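Carboxymuconolactone decarboxylase family protein (Methanocaldococcus jannaschii, PDB 3D7I) belongs to the carboxymuconolactone decarboxylase family and is possibly involved in oxygen detoxification, perhaps through a peroxiredoxin-like activity. Local coordinates at the interface of chains A and B. Residues are numbered along the deposited sequence; one frame, centred on the assembly and turned at random. Chains: chain A/B, carboxymuconolactone decarboxylase family protein.

Contact 1: the interface of chains A and B. Residues chain A 54, 85-86, 89-90; chain B 51, 55.
B:Ile51, near the end of helix 41-53, packs its side chain against A:Thr89 and A:Ser90 at the end of helix 76-90. Here a helix and the loop after it meet the end of another helix, in a two-fold interface of the deposited assembly of this carboxymuconolactone decarboxylase family protein that may be the biological one. The tight part centres on the CG2 methyl of B:Ile51. That methyl sits 3.5 Å from the hydroxyl oxygen OG1 of A:Thr89, while CB of A:Ser54 closes in from the loop at 3.8 Å. The A:Thr89 hydroxyl is set between its own backbone N and carbonyl carbon (chi1 58°), which directs OG1 back along the helix to a hydrogen bond with the carbonyl oxygen of A:Val85 at 2.8 Å. A second hydrogen bond, of undecided direction, ties OG1 to the A:Ser90 hydroxyl, so the polar atom beneath the isoleucine is satisfied from within chain A. CD1 of B:Ile51 keeps near A:Thr89 OG1 (3.6 Å) on one side; on the other, looser side it grazes A:Val86 CG2 (4.0 Å) and A:Val85, valines that lose a mere 2 Å² each. On the other flank the contact turns polar. B:Arg55 bends at chi3 (-65°) and presents two nitrogens: NH2 donates to the A:Thr89 carbonyl O at 2.8 Å, arriving from above the carbonyl plane, and NH1 donates to A:Ser90 OG at 3.0 Å, with the oxygen in the guanidinium plane. The positive group thus meets the carboxyl end of helix 76-90, where the helix dipole would probably welcome it. With an alanine in place of B:Arg55, the A:Thr89 carbonyl and the A:Ser90 hydroxyl would probably lose their charged mate.

Contact 2: the interface of chains A and B. Residues chain A 32-33, 35-38; chain B 77, 81, 84.
B:Arg84 reaches out from helix 76-90 to the end of helix 20-33 and the loop after it in chain A, at a second helix-and-loop meeting of two carboxymuconolactone decarboxylase family subunits. Its aliphatic part lies along the A:Val33 backbone, CD coming 3.3 Å from the carbonyl O, while the A:Val33 methyls rest against the backbone carbonyl of B:Arg84. The chain stays extended as far as NE, carrying NH1 to the A:Thr32 carbonyl O for a hydrogen bond of 3.0 Å. That oxygen lies in the guanidinium plane, but NH1 stands 46° out of the carbonyl plane and misses the lone pairs. B:Asp81, one turn back, forms a salt bridge from OD1 to NE of B:Arg84, which would help steady the guanidinium. The same carboxylate grips two successive amides of the loop: OD1 accepts from A:Lys37 N at 2.8 Å on its syn side, and OD2 accepts from A:Thr38 N at 2.7 Å through its syn lone pair. A:Lys37 loses 49 Å² to chain B, through its backbone and its side chain; the bends at chi2 and chi3 keep CE near B:Glu77 OE1. Its ammonium NZ is 5.1 Å from B:Glu77 OE1, too far for a salt bridge, although the opposite charges probably still attract. B:Glu77 instead spends its other oxygen on A:Thr38. With CG held between backbone N and carbonyl carbon (chi1 81°) and the rest extended, OE2 comes 2.6 Å from the A:Thr38 hydroxyl OG1, a short hydrogen bond. Water 1 bridges the same pair, 2.9 Å from OE2.

Contact 1: the interface of chains A and B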
ATOM      1  N   SER A  54      -8.138  -0.876  -6.469  1.00 24.86           N
ATOM      2  CA  SER A  54      -6.780  -0.394  -6.577  0.50 25.96           C
ATOM      3  C   SER A  54      -5.822  -1.128  -5.657  1.00 28.80           C
ATOM      4  O   SER A  54      -4.609  -0.954  -5.794  1.00 32.02           O
ATOM      5  CB  SER A  54      -6.710   1.118  -6.314  0.50 25.30           C
ATOM      6  OG  SER A  54      -6.873   1.425  -4.943  0.50 21.57           O
ATOM      7  N   VAL A  85     -10.094   3.773 -14.704  1.00 21.81           N
ATOM      8  CA  VAL A  85      -9.459   4.700 -13.769  1.00 23.10           C
ATOM      9  C   VAL A  85      -8.460   3.996 -12.887  1.00 23.04           C
ATOM     10  O   VAL A  85      -7.382   4.522 -12.594  1.00 25.75           O
ATOM     11  CB  VAL A  85     -10.523   5.463 -12.954  1.00 22.93           C
ATOM     12  CG1 VAL A  85      -9.839   6.547 -12.099  1.00 24.42           C
ATOM     13  CG2 VAL A  85     -11.580   6.128 -13.895  1.00 23.62           C
ATOM     14  N   VAL A  86      -8.780   2.764 -12.472  1.00 22.57           N
ATOM     15  CA  VAL A  86      -7.837   1.961 -11.660  1.00 22.18           C
ATOM     16  C   VAL A  86      -6.516   1.751 -12.411  1.00 21.85           C
ATOM     17  O   VAL A  86      -5.438   1.942 -11.849  1.00 24.82           O
ATOM     18  CB  VAL A  86      -8.474   0.613 -11.274  1.00 20.86           C
ATOM     19  CG1 VAL A  86      -7.448  -0.292 -10.589  1.00 23.21           C
ATOM     20  CG2 VAL A  86      -9.739   0.888 -10.323  1.00 22.69           C
ATOM     21  N   THR A  89      -4.469   5.071 -12.496  1.00 23.85           N
ATOM     22  CA  THR A  89      -4.020   5.519 -11.182  1.00 24.05           C
ATOM     23  C   THR A  89      -3.156   4.504 -10.475  1.00 25.31           C
ATOM     24  O   THR A  89      -2.415   4.835  -9.556  1.00 26.04           O
ATOM     25  CB  THR A  89      -5.205   5.828 -10.236  1.00 26.09           C
ATOM     26  OG1 THR A  89      -6.020   4.644 -10.098  1.00 26.15           O
ATOM     27  CG2 THR A  89      -6.062   7.009 -10.759  1.00 26.74           C
ATOM     28  N   SER A  90      -3.271   3.251 -10.873  1.00 24.46           N
ATOM     29  CA  SER A  90      -2.747   2.151 -10.061  1.00 24.13           C
ATOM     30  C   SER A  90      -1.969   1.063 -10.781  1.00 26.56           C
ATOM     31  O   SER A  90      -1.313   0.249 -10.124  1.00 26.78           O
ATOM     32  CB  SER A  90      -3.895   1.515  -9.255  1.00 24.42           C
ATOM     33  OG  SER A  90      -4.672   2.482  -8.563  1.00 27.88           O
TER
ATOM     34  N   ILE B  51      -9.353   7.284  -5.310  1.00 22.50           N
ATOM     35  CA  ILE B  51      -8.240   6.343  -5.315  1.00 23.41           C
ATOM     36  C   ILE B  51      -6.944   6.981  -4.808  1.00 22.19           C
ATOM     37  O   ILE B  51      -6.313   6.462  -3.909  1.00 24.42           O
ATOM     38  CB  ILE B  51      -8.023   5.727  -6.712  1.00 24.57           C
ATOM     39  CG1 ILE B  51      -9.217   4.827  -7.075  1.00 23.23           C
ATOM     40  CG2 ILE B  51      -6.673   4.942  -6.722  1.00 24.26           C
ATOM     41  CD1 ILE B  51      -9.244   4.404  -8.563  1.00 25.11           C
ATOM     42  N   ARG B  55      -4.400   6.865  -0.689  1.00 31.93           N
ATOM     43  CA  ARG B  55      -2.943   6.627  -0.583  1.00 34.66           C
ATOM     44  C   ARG B  55      -2.197   7.852  -0.035  1.00 40.61           C
ATOM     45  O   ARG B  55      -2.815   8.855   0.337  1.00 40.50           O
ATOM     46  CB  ARG B  55      -2.416   6.228  -1.960  1.00 36.15           C
ATOM     47  CG  ARG B  55      -3.152   5.012  -2.482  1.00 36.22           C
ATOM     48  CD  ARG B  55      -2.427   4.330  -3.593  1.00 44.88           C
ATOM     49  NE  ARG B  55      -2.347   5.209  -4.747  1.00 42.36           N
ATOM     50  CZ  ARG B  55      -2.714   4.891  -5.989  1.00 41.20           C
ATOM     51  NH1 ARG B  55      -3.228   3.697  -6.289  1.00 34.54           N
ATOM     52  NH2 ARG B  55      -2.557   5.787  -6.941  1.00 36.84           N
TER

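Contact 2: the interface of chains A and B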
ATOM      1  N   THR A  32     -23.911   7.106   7.219  1.00 25.06           N
ATOM      2  CA  THR A  32     -23.530   8.509   7.109  1.00 26.30           C
ATOM      3  C   THR A  32     -22.588   8.749   5.956  1.00 24.54           C
ATOM      4  O   THR A  32     -22.720   9.742   5.228  1.00 25.86           O
ATOM      5  CB  THR A  32     -22.925   9.020   8.438  1.00 26.68           C
ATOM      6  OG1 THR A  32     -23.912   8.824   9.483  1.00 29.44           O
ATOM      7  CG2 THR A  32     -22.536  10.495   8.354  1.00 28.44           C
ATOM      8  N   VAL A  33     -21.632   7.840   5.754  1.00 23.65           N
ATOM      9  CA  VAL A  33     -20.709   7.952   4.617  1.00 25.23           C
ATOM     10  C   VAL A  33     -21.482   8.003   3.321  1.00 26.34           C
ATOM     11  O   VAL A  33     -21.211   8.851   2.450  1.00 25.74           O
ATOM     12  CB  VAL A  33     -19.717   6.769   4.602  1.00 23.33           C
ATOM     13  CG1 VAL A  33     -19.139   6.491   3.185  1.00 23.24           C
ATOM     14  CG2 VAL A  33     -18.554   7.008   5.631  1.00 23.01           C
ATOM     15  N   THR A  35     -24.559   8.948   2.798  1.00 26.09           N
ATOM     16  CA  THR A  35     -25.515  10.034   2.756  1.00 27.60           C
ATOM     17  C   THR A  35     -24.719  11.285   2.425  1.00 27.89           C
ATOM     18  O   THR A  35     -24.328  12.061   3.291  1.00 30.01           O
ATOM     19  CB  THR A  35     -26.287  10.164   4.076  1.00 29.38           C
ATOM     20  OG1 THR A  35     -26.944   8.910   4.342  1.00 30.60           O
ATOM     21  CG2 THR A  35     -27.374  11.272   3.959  1.00 32.24           C
ATOM     22  N   GLY A  36     -24.453  11.437   1.144  1.00 26.92           N
ATOM     23  CA  GLY A  36     -23.618  12.513   0.632  1.00 27.08           C
ATOM     24  C   GLY A  36     -24.375  13.813   0.627  1.00 29.15           C
ATOM     25  O   GLY A  36     -25.609  13.832   0.638  1.00 27.54           O
ATOM     26  N   LYS A  37     -23.632  14.906   0.640  1.00 28.84           N
ATOM     27  CA  LYS A  37     -24.241  16.228   0.536  1.00 28.97           C
ATOM     28  C   LYS A  37     -24.751  16.480  -0.872  1.00 30.11           C
ATOM     29  O   LYS A  37     -25.783  17.113  -1.021  1.00 30.05           O
ATOM     30  CB  LYS A  37     -23.230  17.314   0.914  1.00 32.04           C
ATOM     31  CG  LYS A  37     -22.813  17.269   2.337  1.00 38.49           C
ATOM     32  CD  LYS A  37     -23.914  17.703   3.282  1.00 48.27           C
ATOM     33  CE  LYS A  37     -24.249  19.172   3.104  1.00 46.61           C
ATOM     34  NZ  LYS A  37     -25.254  19.613   4.112  1.00 40.20           N
ATOM     35  N   THR A  38     -24.024  15.993  -1.879  1.00 28.56           N
ATOM     36  CA  THR A  38     -24.273  16.260  -3.304  0.50 29.14           C
ATOM     37  C   THR A  38     -24.271  14.978  -4.121  1.00 29.37           C
ATOM     38  O   THR A  38     -25.132  14.750  -4.946  1.00 29.92           O
ATOM     39  CB  THR A  38     -23.179  17.188  -3.932  0.50 29.61           C
ATOM     40  OG1 THR A  38     -23.368  18.529  -3.487  0.50 32.52           O
ATOM     41  CG2 THR A  38     -23.222  17.161  -5.481  0.50 33.11           C
TER
ATOM     42  N   GLU B  77     -17.619  20.510  -1.475  1.00 25.56           N
ATOM     43  CA  GLU B  77     -18.548  19.541  -0.867  1.00 26.50           C
ATOM     44  C   GLU B  77     -18.622  18.253  -1.687  1.00 23.56           C
ATOM     45  O   GLU B  77     -18.706  17.191  -1.096  1.00 24.07           O
ATOM     46  CB  GLU B  77     -19.954  20.096  -0.506  1.00 28.23           C
ATOM     47  CG  GLU B  77     -20.886  20.183  -1.622  1.00 34.87           C
ATOM     48  CD  GLU B  77     -22.287  20.612  -1.209  1.00 33.30           C
ATOM     49  OE1 GLU B  77     -22.550  20.897  -0.016  1.00 31.28           O
ATOM     50  OE2 GLU B  77     -23.094  20.693  -2.141  1.00 36.46           O
ATOM     51  N   ASP B  81     -17.664  14.443  -0.308  1.00 24.09           N
ATOM     52  CA  ASP B  81     -18.490  13.243  -0.483  1.00 24.61           C
ATOM     53  C   ASP B  81     -17.638  12.073  -0.943  1.00 23.31           C
ATOM     54  O   ASP B  81     -17.893  10.933  -0.563  1.00 24.82           O
ATOM     55  CB  ASP B  81     -19.629  13.460  -1.473  1.00 22.92           C
ATOM     56  CG  ASP B  81     -20.780  14.305  -0.917  1.00 26.12           C
ATOM     57  OD1 ASP B  81     -20.835  14.526   0.309  1.00 26.22           O
ATOM     58  OD2 ASP B  81     -21.607  14.730  -1.744  1.00 28.51           O
ATOM     59  N   ARG B  84     -15.709  10.909   2.178  1.00 23.67           N
ATOM     60  CA  ARG B  84     -16.524  10.027   3.026  1.00 22.32           C
ATOM     61  C   ARG B  84     -16.242   8.561   2.707  1.00 23.96           C
ATOM     62  O   ARG B  84     -16.016   7.743   3.583  1.00 23.21           O
ATOM     63  CB  ARG B  84     -18.006  10.347   2.858  1.00 22.13           C
ATOM     64  CG  ARG B  84     -18.459  11.647   3.422  1.00 24.12           C
ATOM     65  CD  ARG B  84     -19.973  11.814   3.217  1.00 28.07           C
ATOM     66  NE  ARG B  84     -20.319  13.148   3.633  1.00 33.29           N
ATOM     67  CZ  ARG B  84     -21.055  13.497   4.680  1.00 25.99           C
ATOM     68  NH1 ARG B  84     -21.785  12.612   5.399  1.00 29.06           N
ATOM     69  NH2 ARG B  84     -21.201  14.785   4.901  1.00 33.99           N
TER
HETATM   70  O   HOH W   1     -21.804  20.953  -4.726  1.00 36.89           O

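Contact 1 and contact 2 lie about 21 Å apart, measured between the centres of their C-alpha atoms, on one two-fold interface. Helix 76-90 serves both: its carboxyl end from chain A receives chain B in contact 1, while contact 2 uses earlier turns of the chain B copy. Since each contact has a twin with the chains exchanged, every helix 76-90 works at both places. The end of helix 41-53 belongs to contact 1, the 35-38 loop to contact 2. Within the deposited six-copy assembly, which may be the biological one, two patches so far apart would probably resist rotation of one subunit on the other.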